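Beta-glucuronidase (Dictyoglomus thermophilum, PDB 6XXW) probably hydrolyses beta-D-glucuronides, as a glycoside hydrolase of family 2 with a TIM-barrel domain. Local coordinates at residues 576-580 against 581-585. Residues are numbered along the deposited sequence; the frame is centred on the assembly and turned at random.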
# COMPACT_ATOMS: atom_id res chain seq x y z
N ARG A 576 10.28 -6.21 -8.98
CA ARG A 576 10.69 -5.82 -10.33
C ARG A 576 9.57 -5.11 -11.10
O ARG A 576 9.40 -5.33 -12.31
CB ARG A 576 11.22 -7.03 -11.11
CG ARG A 576 12.74 -7.19 -11.04
CD ARG A 576 13.21 -7.42 -9.62
NE ARG A 576 14.65 -7.66 -9.56
CZ ARG A 576 15.35 -7.70 -8.43
NH1 ARG A 576 14.73 -7.51 -7.27
NH2 ARG A 576 16.66 -7.93 -8.47
N GLN A 577 8.82 -4.24 -10.42
CA GLN A 577 7.86 -3.37 -11.09
C GLN A 577 8.22 -1.91 -10.87
O GLN A 577 8.78 -1.55 -9.83
CB GLN A 577 6.43 -3.63 -10.58
CG GLN A 577 5.90 -5.04 -10.81
CD GLN A 577 5.97 -5.48 -12.27
OE1 GLN A 577 5.83 -4.67 -13.19
NE2 GLN A 577 6.18 -6.78 -12.48
N PRO A 578 7.90 -1.03 -11.82
CA PRO A 578 8.49 0.32 -11.78
C PRO A 578 7.78 1.26 -10.81
O PRO A 578 6.55 1.23 -10.67
CB PRO A 578 8.31 0.81 -13.23
CG PRO A 578 7.04 0.09 -13.70
CD PRO A 578 7.12 -1.28 -13.04
N LYS A 579 8.56 2.12 -10.16
CA LYS A 579 8.00 3.27 -9.47
C LYS A 579 7.89 4.44 -10.45
O LYS A 579 8.33 4.35 -11.60
CB LYS A 579 8.84 3.64 -8.24
CG LYS A 579 8.90 2.52 -7.21
CD LYS A 579 9.78 2.94 -6.02
CE LYS A 579 10.22 1.72 -5.21
NZ LYS A 579 11.23 2.07 -4.16
N MET A 580 7.31 5.55 -9.98
CA MET A 580 7.13 6.72 -10.84
C MET A 580 8.43 7.13 -11.54
O MET A 580 8.45 7.35 -12.75
CB MET A 580 6.57 7.88 -10.03
CG MET A 580 6.04 9.01 -10.88
SD MET A 580 5.42 10.35 -9.83
CE MET A 580 4.50 9.39 -8.66
N VAL A 581 9.53 7.21 -10.79
CA VAL A 581 10.78 7.71 -11.37
C VAL A 581 11.33 6.79 -12.46
O VAL A 581 12.09 7.26 -13.31
CB VAL A 581 11.84 7.95 -10.28
CG1 VAL A 581 12.36 6.65 -9.75
CG2 VAL A 581 12.99 8.82 -10.83
N ALA A 582 10.97 5.50 -12.46
CA ALA A 582 11.37 4.63 -13.57
C ALA A 582 10.89 5.18 -14.90
O ALA A 582 11.60 5.11 -15.91
CB ALA A 582 10.82 3.21 -13.36
N HIS A 583 9.68 5.74 -14.93
CA HIS A 583 9.18 6.30 -16.18
C HIS A 583 9.88 7.60 -16.54
O HIS A 583 10.11 7.86 -17.73
CB HIS A 583 7.67 6.46 -16.08
CG HIS A 583 6.99 5.20 -15.64
ND1 HIS A 583 6.77 4.15 -16.51
CD2 HIS A 583 6.57 4.78 -14.42
CE1 HIS A 583 6.19 3.16 -15.85
NE2 HIS A 583 6.07 3.51 -14.58
N PHE A 584 10.23 8.43 -15.55
CA PHE A 584 11.05 9.60 -15.85
C PHE A 584 12.38 9.19 -16.48
O PHE A 584 12.81 9.77 -17.49
CB PHE A 584 11.30 10.42 -14.57
CG PHE A 584 12.39 11.45 -14.74
CD1 PHE A 584 12.12 12.68 -15.32
CD2 PHE A 584 13.70 11.18 -14.35
CE1 PHE A 584 13.13 13.63 -15.50
CE2 PHE A 584 14.71 12.12 -14.53
CZ PHE A 584 14.42 13.34 -15.10
N LEU A 585 13.04 8.18 -15.92
CA LEU A 585 14.33 7.76 -16.46
C LEU A 585 14.19 7.16 -17.85
O LEU A 585 15.03 7.40 -18.73
CB LEU A 585 15.00 6.77 -15.50
CG LEU A 585 15.51 7.36 -14.18
CD1 LEU A 585 16.00 6.27 -13.23
CD2 LEU A 585 16.58 8.44 -14.40
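Pro578 overlaps the imidazole of His583 at a slant, CG standing 3.7 Å from His583 NE2, where the loop after strand 544-550 turns into helix 580-591 of the TIM-barrel domain. The contact lies at the N-terminal first turn of this helix and is a worked example of side chains of that turn reaching the loop residues just before it. Pro578 CB also presses on Ala582 CB at 3.5 Å, tight for two carbons. The backbone closes the turn: Lys579 O takes a weak bond from Ala582 N, and Met580 O accepts His583 N at 3.0 Å, plus a long, weak bond from Phe584 N. CG of His583 sits anti to its own carbonyl carbon (chi1 -52°), which turns the ring back toward Pro578 and brings NE2 to a hydrogen bond with Glu525 of the second subunit. Replacing His583 by an alanine would probably leave that glutamate without this hydrogen-bond partner across the subunit interface and remove the imidazole's share of the packing on Pro578. The ammonium group of Lys579, NZ, forms a salt bridge with Asp554, while its carbonyl stays at the turn, with Lys579 O 3.4 Å from His583 CD2.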